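Local coordinates for Lin2722 protein (Listeria innocua, PDB 3DS8) that is of unknown function, but belongs to the alpha/beta-hydrolase superfamily and is probably a serine hydrolase with a Ser-His-Asp triad, at residues D74-W79 and G105-Y110; Y111-A116 and D159-N164; N135-N140 and G189-I194; A176-L181 and S195-R200. All coordinates share one frame; numbering follows the deposited sequence.

Interaction 1: D74-W79 and G105-Y110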
# COMPACT_ATOMS: atom_id res chain seq x y z
N ASP A 74 5.30 1.02 11.65
CA ASP A 74 5.92 2.33 11.85
C ASP A 74 7.44 2.26 11.84
O ASP A 74 8.09 3.20 11.34
CB ASP A 74 5.34 3.12 13.04
CG ASP A 74 5.46 2.45 14.35
OD1 ASP A 74 5.50 1.21 14.41
OD2 ASP A 74 5.44 3.19 15.36
N ASP A 75 8.03 1.15 12.30
CA ASP A 75 9.48 0.96 12.09
C ASP A 75 9.83 0.82 10.59
O ASP A 75 10.80 1.45 10.09
CB ASP A 75 9.99 -0.24 12.84
CG ASP A 75 10.20 0.07 14.34
OD1 ASP A 75 10.26 1.24 14.72
OD2 ASP A 75 10.28 -0.85 15.11
N TRP A 76 9.02 0.05 9.88
CA TRP A 76 9.19 -0.05 8.42
C TRP A 76 9.15 1.33 7.75
O TRP A 76 9.98 1.64 6.88
CB TRP A 76 8.13 -0.97 7.81
CG TRP A 76 8.44 -2.41 7.93
CD1 TRP A 76 9.40 -3.02 8.67
CD2 TRP A 76 7.73 -3.45 7.25
NE1 TRP A 76 9.33 -4.40 8.51
CE2 TRP A 76 8.31 -4.68 7.63
CE3 TRP A 76 6.68 -3.44 6.33
CZ2 TRP A 76 7.85 -5.91 7.14
CZ3 TRP A 76 6.23 -4.67 5.83
CH2 TRP A 76 6.80 -5.88 6.26
N SER A 77 8.17 2.14 8.10
CA SER A 77 8.05 3.48 7.50
C SER A 77 9.29 4.33 7.70
O SER A 77 9.73 5.02 6.78
CB SER A 77 6.84 4.18 8.05
OG SER A 77 6.68 5.46 7.49
N LYS A 78 9.84 4.33 8.93
CA LYS A 78 11.09 5.04 9.23
C LYS A 78 12.26 4.53 8.40
O LYS A 78 13.04 5.32 7.86
CB LYS A 78 11.44 4.91 10.71
CG LYS A 78 10.47 5.60 11.63
CD LYS A 78 10.93 5.48 13.08
CE LYS A 78 9.76 5.58 14.03
NZ LYS A 78 8.90 6.78 13.73
N TRP A 79 12.37 3.21 8.25
CA TRP A 79 13.44 2.62 7.44
C TRP A 79 13.25 2.89 5.94
O TRP A 79 14.22 3.15 5.20
CB TRP A 79 13.58 1.13 7.71
CG TRP A 79 13.85 0.83 9.12
CD1 TRP A 79 14.49 1.63 10.04
CD2 TRP A 79 13.50 -0.37 9.81
NE1 TRP A 79 14.52 1.00 11.28
CE2 TRP A 79 13.92 -0.23 11.15
CE3 TRP A 79 12.87 -1.54 9.42
CZ2 TRP A 79 13.74 -1.25 12.10
CZ3 TRP A 79 12.67 -2.54 10.38
CH2 TRP A 79 13.13 -2.41 11.67
N GLY A 105 1.29 -2.24 3.23
CA GLY A 105 0.32 -1.13 3.08
C GLY A 105 0.23 -0.21 4.28
O GLY A 105 0.08 1.01 4.12
N LEU A 106 0.39 -0.74 5.50
CA LEU A 106 0.45 0.08 6.70
C LEU A 106 1.70 0.98 6.73
O LEU A 106 1.63 2.13 7.08
CB LEU A 106 0.36 -0.75 7.97
CG LEU A 106 -0.86 -1.66 8.14
CD1 LEU A 106 -0.77 -2.50 9.42
CD2 LEU A 106 -2.11 -0.78 8.06
N ALA A 107 2.84 0.42 6.34
CA ALA A 107 4.08 1.20 6.24
C ALA A 107 3.93 2.37 5.26
O ALA A 107 4.32 3.52 5.57
CB ALA A 107 5.25 0.27 5.83
N LEU A 108 3.29 2.13 4.12
CA LEU A 108 3.02 3.21 3.20
C LEU A 108 2.11 4.29 3.78
O LEU A 108 2.20 5.44 3.39
CB LEU A 108 2.45 2.67 1.89
CG LEU A 108 3.38 1.86 0.97
CD1 LEU A 108 2.59 1.18 -0.16
CD2 LEU A 108 4.50 2.76 0.42
N THR A 109 1.14 3.89 4.61
CA THR A 109 0.19 4.82 5.20
C THR A 109 0.89 5.72 6.25
O THR A 109 0.73 6.95 6.24
CB THR A 109 -0.98 4.05 5.80
OG1 THR A 109 -1.61 3.28 4.77
CG2 THR A 109 -2.02 5.01 6.47
N TYR A 110 1.73 5.14 7.08
CA TYR A 110 2.60 5.96 7.92
C TYR A 110 3.48 6.89 7.07
O TYR A 110 3.65 8.05 7.39
CB TYR A 110 3.52 5.07 8.78
CG TYR A 110 2.88 4.58 10.02
CD1 TYR A 110 2.67 5.44 11.08
CD2 TYR A 110 2.48 3.25 10.14
CE1 TYR A 110 2.08 4.98 12.25
CE2 TYR A 110 1.89 2.79 11.31
CZ TYR A 110 1.68 3.65 12.34
OH TYR A 110 1.11 3.23 13.55

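Interaction 2: Y111-A116 and D159-N164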
# COMPACT_ATOMS: atom_id res chain seq x y z
N TYR A 111 4.05 6.38 5.97
CA TYR A 111 4.89 7.24 5.09
C TYR A 111 4.08 8.41 4.51
O TYR A 111 4.53 9.54 4.47
CB TYR A 111 5.45 6.35 3.98
CG TYR A 111 6.45 7.01 3.04
CD1 TYR A 111 7.82 6.88 3.24
CD2 TYR A 111 6.00 7.73 1.93
CE1 TYR A 111 8.72 7.48 2.33
CE2 TYR A 111 6.88 8.34 1.02
CZ TYR A 111 8.22 8.20 1.22
OH TYR A 111 9.04 8.78 0.29
N ALA A 112 2.85 8.13 4.10
CA ALA A 112 1.97 9.13 3.56
C ALA A 112 1.65 10.21 4.57
O ALA A 112 1.55 11.41 4.21
CB ALA A 112 0.68 8.46 3.07
N GLU A 113 1.44 9.80 5.82
CA GLU A 113 1.12 10.76 6.87
C GLU A 113 2.31 11.50 7.44
O GLU A 113 2.15 12.64 7.89
CB GLU A 113 0.30 10.11 8.00
CG GLU A 113 -1.12 9.77 7.55
CD GLU A 113 -2.04 9.41 8.66
OE1 GLU A 113 -1.54 9.09 9.77
OE2 GLU A 113 -3.29 9.49 8.45
N ASP A 114 3.50 10.90 7.42
CA ASP A 114 4.61 11.41 8.17
C ASP A 114 5.57 12.21 7.32
O ASP A 114 6.29 13.03 7.85
CB ASP A 114 5.38 10.27 8.86
CG ASP A 114 4.62 9.64 10.00
OD1 ASP A 114 3.55 10.17 10.42
OD2 ASP A 114 5.07 8.58 10.46
N TYR A 115 5.60 11.97 6.01
CA TYR A 115 6.60 12.63 5.13
C TYR A 115 6.08 13.38 3.91
O TYR A 115 6.86 13.71 3.03
CB TYR A 115 7.64 11.60 4.66
CG TYR A 115 8.17 10.79 5.81
CD1 TYR A 115 8.81 11.40 6.88
CD2 TYR A 115 7.94 9.42 5.88
CE1 TYR A 115 9.26 10.65 7.96
CE2 TYR A 115 8.37 8.67 6.92
CZ TYR A 115 9.03 9.25 7.96
OH TYR A 115 9.47 8.48 9.01
N ALA A 116 4.77 13.64 3.83
CA ALA A 116 4.20 14.37 2.68
C ALA A 116 4.92 15.71 2.37
O ALA A 116 5.10 16.07 1.19
CB ALA A 116 2.69 14.59 2.89
N ASP A 159 -5.96 5.29 15.92
CA ASP A 159 -6.01 6.62 16.52
C ASP A 159 -4.95 7.53 15.86
O ASP A 159 -5.21 8.71 15.62
CB ASP A 159 -5.74 6.55 18.05
CG ASP A 159 -6.88 5.89 18.85
OD1 ASP A 159 -8.04 5.80 18.38
OD2 ASP A 159 -6.59 5.50 20.01
N TYR A 160 -3.77 6.99 15.60
CA TYR A 160 -2.69 7.74 14.98
C TYR A 160 -3.10 8.17 13.57
O TYR A 160 -2.95 9.32 13.20
CB TYR A 160 -1.40 6.89 14.91
CG TYR A 160 -0.20 7.65 14.35
CD1 TYR A 160 0.74 8.21 15.20
CD2 TYR A 160 -0.01 7.77 12.97
CE1 TYR A 160 1.82 8.92 14.69
CE2 TYR A 160 1.05 8.47 12.47
CZ TYR A 160 1.96 9.03 13.33
OH TYR A 160 3.05 9.73 12.85
N PHE A 161 -3.59 7.21 12.79
CA PHE A 161 -3.99 7.47 11.39
C PHE A 161 -5.08 8.56 11.32
O PHE A 161 -5.03 9.46 10.47
CB PHE A 161 -4.49 6.20 10.70
CG PHE A 161 -3.42 5.16 10.42
CD1 PHE A 161 -2.09 5.50 10.18
CD2 PHE A 161 -3.78 3.83 10.42
CE1 PHE A 161 -1.14 4.53 9.91
CE2 PHE A 161 -2.83 2.80 10.11
CZ PHE A 161 -1.52 3.15 9.87
N ILE A 162 -6.04 8.48 12.22
CA ILE A 162 -7.08 9.51 12.31
C ILE A 162 -6.54 10.87 12.71
O ILE A 162 -6.88 11.88 12.07
CB ILE A 162 -8.20 9.07 13.29
CG1 ILE A 162 -8.97 7.90 12.67
CG2 ILE A 162 -9.15 10.28 13.59
CD1 ILE A 162 -9.88 7.12 13.61
N LYS A 163 -5.70 10.90 13.73
CA LYS A 163 -5.10 12.14 14.22
C LYS A 163 -4.30 12.84 13.13
O LYS A 163 -4.36 14.06 12.99
CB LYS A 163 -4.22 11.86 15.45
CG LYS A 163 -3.43 13.05 15.98
CD LYS A 163 -2.76 12.72 17.30
CE LYS A 163 -1.95 13.88 17.87
NZ LYS A 163 -0.54 13.82 17.46
N ASN A 164 -3.58 12.07 12.35
CA ASN A 164 -2.63 12.64 11.39
C ASN A 164 -3.15 12.67 9.97
O ASN A 164 -2.39 12.96 9.06
CB ASN A 164 -1.31 11.90 11.51
CG ASN A 164 -0.63 12.18 12.84
OD1 ASN A 164 -0.56 11.33 13.73
ND2 ASN A 164 -0.23 13.42 13.01

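Interaction 3: N135-N140 and G189-I194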
# COMPACT_ATOMS: atom_id res chain seq x y z
N ASN A 135 -6.97 -1.41 11.46
CA ASN A 135 -7.39 -1.52 12.84
C ASN A 135 -7.06 -2.91 13.44
O ASN A 135 -7.82 -3.45 14.23
CB ASN A 135 -8.89 -1.25 12.93
CG ASN A 135 -9.35 -0.97 14.36
OD1 ASN A 135 -8.66 -0.25 15.10
ND2 ASN A 135 -10.53 -1.47 14.72
N ASP A 136 -5.89 -3.43 13.08
CA ASP A 136 -5.35 -4.67 13.62
C ASP A 136 -6.29 -5.89 13.39
O ASP A 136 -7.05 -5.91 12.39
CB ASP A 136 -4.87 -4.48 15.08
CG ASP A 136 -3.80 -3.38 15.22
OD1 ASP A 136 -3.02 -3.17 14.29
OD2 ASP A 136 -3.70 -2.81 16.31
N LEU A 137 -6.21 -6.91 14.23
CA LEU A 137 -6.79 -8.20 13.89
C LEU A 137 -8.00 -8.64 14.73
O LEU A 137 -8.58 -9.66 14.46
CB LEU A 137 -5.72 -9.30 13.99
CG LEU A 137 -4.41 -9.04 13.26
CD1 LEU A 137 -3.53 -10.26 13.36
CD2 LEU A 137 -4.65 -8.70 11.76
N ASP A 138 -8.31 -7.93 15.79
CA ASP A 138 -9.35 -8.39 16.71
C ASP A 138 -10.75 -8.24 16.12
O ASP A 138 -11.18 -7.14 15.86
CB ASP A 138 -9.25 -7.63 18.03
CG ASP A 138 -9.99 -8.29 19.16
OD1 ASP A 138 -11.02 -8.97 18.94
OD2 ASP A 138 -9.49 -8.16 20.30
N PRO A 139 -11.49 -9.35 15.96
CA PRO A 139 -12.86 -9.19 15.41
C PRO A 139 -13.75 -8.35 16.29
O PRO A 139 -14.62 -7.67 15.77
CB PRO A 139 -13.41 -10.62 15.32
CG PRO A 139 -12.37 -11.51 15.86
CD PRO A 139 -11.12 -10.75 16.16
N ASN A 140 -13.54 -8.39 17.60
CA ASN A 140 -14.30 -7.52 18.52
C ASN A 140 -14.13 -6.01 18.29
O ASN A 140 -15.07 -5.24 18.57
CB ASN A 140 -13.97 -7.84 19.97
CG ASN A 140 -14.44 -9.21 20.38
OD1 ASN A 140 -15.41 -9.76 19.81
ND2 ASN A 140 -13.79 -9.78 21.40
N GLY A 189 -9.14 -14.39 6.72
CA GLY A 189 -8.53 -15.53 7.34
C GLY A 189 -7.60 -15.06 8.46
O GLY A 189 -7.33 -15.79 9.42
N ILE A 190 -7.11 -13.82 8.34
CA ILE A 190 -6.18 -13.23 9.31
C ILE A 190 -6.69 -11.86 9.78
O ILE A 190 -6.76 -11.59 11.00
CB ILE A 190 -4.78 -13.08 8.72
CG1 ILE A 190 -4.15 -14.47 8.47
CG2 ILE A 190 -3.84 -12.28 9.69
CD1 ILE A 190 -3.72 -15.16 9.76
N VAL A 191 -7.09 -11.05 8.81
CA VAL A 191 -7.55 -9.68 9.03
C VAL A 191 -9.08 -9.57 8.83
O VAL A 191 -9.59 -9.90 7.76
CB VAL A 191 -6.83 -8.71 8.05
CG1 VAL A 191 -7.32 -7.19 8.24
CG2 VAL A 191 -5.28 -8.82 8.15
N PRO A 192 -9.79 -9.00 9.82
CA PRO A 192 -11.21 -8.69 9.60
C PRO A 192 -11.34 -7.75 8.41
O PRO A 192 -10.59 -6.79 8.24
CB PRO A 192 -11.65 -8.03 10.92
CG PRO A 192 -10.65 -8.51 11.92
CD PRO A 192 -9.36 -8.63 11.17
N THR A 193 -12.32 -8.03 7.57
CA THR A 193 -12.53 -7.27 6.36
C THR A 193 -12.65 -5.79 6.65
O THR A 193 -12.05 -4.95 5.97
CB THR A 193 -13.78 -7.79 5.62
OG1 THR A 193 -13.66 -9.20 5.43
CG2 THR A 193 -13.93 -7.12 4.31
N ILE A 194 -13.35 -5.47 7.74
CA ILE A 194 -13.51 -4.08 8.11
C ILE A 194 -12.19 -3.37 8.48
O ILE A 194 -12.01 -2.20 8.20
CB ILE A 194 -14.55 -3.96 9.23
CG1 ILE A 194 -15.95 -4.13 8.58
CG2 ILE A 194 -14.42 -2.61 10.01
CD1 ILE A 194 -16.98 -4.51 9.49
O HOH W 1 -8.87 -11.96 13.20

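Interaction 4: A176-L181 and S195-R200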
# COMPACT_ATOMS: atom_id res chain seq x y z
N ALA A 176 -7.97 0.68 -1.35
CA ALA A 176 -7.95 -0.33 -0.31
C ALA A 176 -8.64 -1.58 -0.83
O ALA A 176 -9.85 -1.60 -1.14
CB ALA A 176 -8.66 0.16 0.98
N ILE A 177 -7.84 -2.64 -0.95
CA ILE A 177 -8.30 -3.95 -1.34
C ILE A 177 -8.45 -4.85 -0.14
O ILE A 177 -7.52 -4.94 0.72
CB ILE A 177 -7.32 -4.56 -2.35
CG1 ILE A 177 -7.41 -3.82 -3.70
CG2 ILE A 177 -7.58 -6.08 -2.52
CD1 ILE A 177 -6.34 -4.25 -4.71
N ALA A 178 -9.63 -5.45 0.00
CA ALA A 178 -9.92 -6.28 1.15
C ALA A 178 -10.48 -7.61 0.72
O ALA A 178 -11.21 -7.70 -0.28
CB ALA A 178 -10.92 -5.61 2.08
N GLY A 179 -10.14 -8.66 1.46
CA GLY A 179 -10.76 -9.98 1.26
C GLY A 179 -11.79 -10.33 2.32
O GLY A 179 -11.72 -9.91 3.49
N GLU A 180 -12.77 -11.12 1.91
CA GLU A 180 -13.78 -11.64 2.78
C GLU A 180 -13.97 -13.13 2.33
O GLU A 180 -14.28 -13.40 1.14
CB GLU A 180 -15.05 -10.80 2.62
CG GLU A 180 -16.14 -11.24 3.41
CD GLU A 180 -17.35 -10.32 3.34
OE1 GLU A 180 -17.85 -10.02 2.23
OE2 GLU A 180 -17.84 -9.99 4.43
N LEU A 181 -13.75 -14.07 3.23
CA LEU A 181 -13.78 -15.47 2.82
C LEU A 181 -15.17 -15.85 2.34
O LEU A 181 -15.32 -16.65 1.42
CB LEU A 181 -13.29 -16.43 3.90
CG LEU A 181 -11.80 -16.21 4.25
CD1 LEU A 181 -11.42 -17.11 5.36
CD2 LEU A 181 -10.89 -16.43 3.02
N SER A 195 -11.29 -4.09 9.12
CA SER A 195 -9.95 -3.57 9.47
C SER A 195 -9.22 -3.18 8.22
O SER A 195 -8.60 -2.12 8.15
CB SER A 195 -9.13 -4.59 10.23
OG SER A 195 -7.86 -4.05 10.57
N SER A 196 -9.33 -4.01 7.19
CA SER A 196 -8.68 -3.71 5.89
C SER A 196 -9.33 -2.59 5.05
O SER A 196 -8.75 -2.16 4.04
CB SER A 196 -8.47 -5.00 5.07
OG SER A 196 -9.53 -5.87 5.13
N LEU A 197 -10.51 -2.12 5.49
CA LEU A 197 -11.20 -1.00 4.89
C LEU A 197 -11.28 0.22 5.79
O LEU A 197 -11.91 1.21 5.41
CB LEU A 197 -12.61 -1.43 4.53
CG LEU A 197 -12.79 -2.55 3.51
CD1 LEU A 197 -14.29 -2.97 3.55
CD2 LEU A 197 -12.33 -2.15 2.12
N ALA A 198 -10.61 0.18 6.93
CA ALA A 198 -10.80 1.22 7.95
C ALA A 198 -10.20 2.56 7.53
O ALA A 198 -10.51 3.59 8.13
CB ALA A 198 -10.31 0.74 9.29
N THR A 199 -9.40 2.56 6.46
CA THR A 199 -9.07 3.77 5.71
C THR A 199 -10.28 4.66 5.42
O THR A 199 -10.13 5.86 5.27
CB THR A 199 -8.36 3.42 4.38
OG1 THR A 199 -8.89 2.20 3.85
CG2 THR A 199 -6.82 3.25 4.61
N ARG A 200 -11.47 4.06 5.35
CA ARG A 200 -12.71 4.82 5.13
C ARG A 200 -12.91 5.94 6.14
O ARG A 200 -13.60 6.93 5.87
CB ARG A 200 -13.87 3.81 5.29
CG ARG A 200 -15.16 4.27 5.03
CD ARG A 200 -16.12 3.15 5.41
NE ARG A 200 -16.08 2.04 4.46
CZ ARG A 200 -17.03 1.11 4.40
NH1 ARG A 200 -18.06 1.18 5.21
NH2 ARG A 200 -16.96 0.11 3.53
O HOH W 2 -6.36 -3.03 2.84
O HOH W 3 -8.32 -8.14 3.62

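Interaction 1: D74-W79 and G105-Y110
Asp74 lays its CB over one face of the Tyr110 ring. The CB carbon is 3.7 Å from the ring centroid and only 9° off the ring normal, so this is a CH-pi contact over the centre of the ring. The carboxylate makes its hydrogen bond elsewhere: Asp74 OD1 is held by Thr72 OG1.

One helical turn on, Ser77 lies between the two helices. Its OG is anti to the backbone N (chi1 -179°), which sets Ser77 OG against Tyr110 CB at 3.4 Å. Ser77 CB is 3.6 Å from Ala107 O. Here the backbones come close, with the CA atoms of Ser77 and Ala107 4.7 Å apart. Both side chains are small, and the two helix axes approach to 7.8 Å at a signed crossing angle of -61°.

Trp76 closes the other end of the contact. Its CB meets Ala107 CB at 3.7 Å, and the same methyl lies at the edge of the indole, near its plane, by CE3. The indole NE1 is satisfied by Gln68 O, and the ring stacks on Phe66 and meets His10. The Tyr110 ring also meets those of Tyr160 and Phe161 on helix 156-163.

Helix 103-114 follows strand 95-101 and the probable nucleophile elbow at Ser102. Helix 73-91 leads into that same strand. The contact therefore joins the two helices before and after the elbow strand, a pairing characteristic of the alpha/beta-hydrolase fold.

Interaction 2: Y111-A116 and D159-N164
Tyr160 OH donates a short hydrogen bond to Asp114 OD1, at 2.5 Å. The bond uses the syn side of the carboxylate, 27° out of its plane. Asp114 OD1 also lies in the plane of the phenol ring, at its edge. The carboxylate and ring planes are 80° apart. Tyr160 CG is anti to its backbone N (chi1 -176°), which starts the ring on its way toward helix 103-114.

Glu113 reaches across beside this bond, its chain extended beyond CG. The carboxylate ends against the last turn of helix 156-163. Glu113 OE2 is 2.7 Å from Phe161 O. A protonated acid is possible here. Glu113 OE1 is 3.3 Å from Asn164 CB and 3.7 Å from Phe161 CD1. The latter approach is in the plane of the phenyl ring, at its edge.

Glu113 is buried, and Val168 and Phe202 also touch its side chain.

Here the C-terminal ends of two helices are joined, with acids of one meeting a tyrosine hydroxyl and the final turn of the other. Helix 103-114 is the one that follows the probable nucleophile elbow, and the contact ties helix 156-163 to it within the alpha/beta-hydrolase fold.

Interaction 3: N135-N140 and G189-I194
Two loops beside the probable catalytic triad meet here, each running into a short helix. Segment 189-194 directly follows Asp188, the likely acid of the triad, and Val191 touches His222, the likely histidine. Asp188 OD1 accepts from the backbone N of both Ile190 and Val191, which fixes the start of this loop.

Leu137 carries the contact from the other side. Leu137 CG, anti to its carbonyl carbon (chi1 -50°), comes to 4.1 Å from Ile190 O. Its CD2 methyl meets Val191 CG2 at 3.7 Å, the two side chains crossing at about a right angle. Leu137 CD2 is also 3.7 Å from Ile190 O, and Leu137 CD1 is 4.2 Å from Ile190 CG2. Pro192 turns its ring toward the opposite backbone. Its CG is 3.5 Å from Leu137 O, and its CD lies near the same oxygen.

Further along, Asp138 is the N-cap of helix 139-142. Asn140 N donates to Asp138 OD1 at 2.9 Å, from 35° above the carboxylate plane. The capping bond stays within 135-140 and takes no part in the contact.

Direct contacts across the loops are apolar or backbone against carbon. The polar link is water 1, which donates to Leu137 O at 2.6 Å and to Ile190 O at 3.1 Å. The water thus supplies both protons and bridges two acceptors that could not bond to each other.

Interaction 4: A176-L181 and S195-R200
Strand 173-180 and the short helix 193-196 belong to a beta-alpha-beta unit that runs on to strand 209-216. The contact is buried and packs small residues of the strand against the end of the helix and the turn after it.

The apolar part is Ala178 with Leu197. Ala178 CB meets Leu197 CD2 at 3.7 Å. Leu197 CG is anti to its carbonyl carbon (chi1 -63°), which brings it to 3.9 Å from Ala178 CB.

A second group sets methyls against oxygens. Ala178 CB is 3.4 Å from Ser196 OG. Two residues back, Ala176 CB is 3.5 Å from Thr199 OG1 and also faces Ser196 O. Both alanines point toward the helical side, while Ile177 between them points away. The hydroxyls of Thr199 and Ser196 have further partners: Tyr210 OH and Thr193 O.

Water completes the link. Water 2 sits 3.1 Å from Ile177 O and 2.8 Å from Ser196 O; it can donate to each, though not to all its neighbours at once. Water 3 is clearer: it accepts from Gly179 N at 2.9 Å and donates to Ser196 OG at 3.0 Å.

From the N terminus, interaction 1 comes first and closes the loop through strand 95-101, pairing helix 73-91 with helix 103-114. Interaction 2 starts on that same helix and reaches helix 156-163, and it touches interaction 1 through Tyr110 against Tyr160. Interaction 3 opens inside the span of interaction 2 and closes beyond it, so the two cross. Interactions 3 and 4 cross as well and share helix 193-196. They touch through Asp136 O with Ser195 OG and Thr193 OG1 with Gly179 O. Interactions 1 and 2 join helices, and interaction 3 joins two loops beside the probable triad. Interaction 4 closes the short span from strand 173-180 to helix 193-196, onto the central sheet.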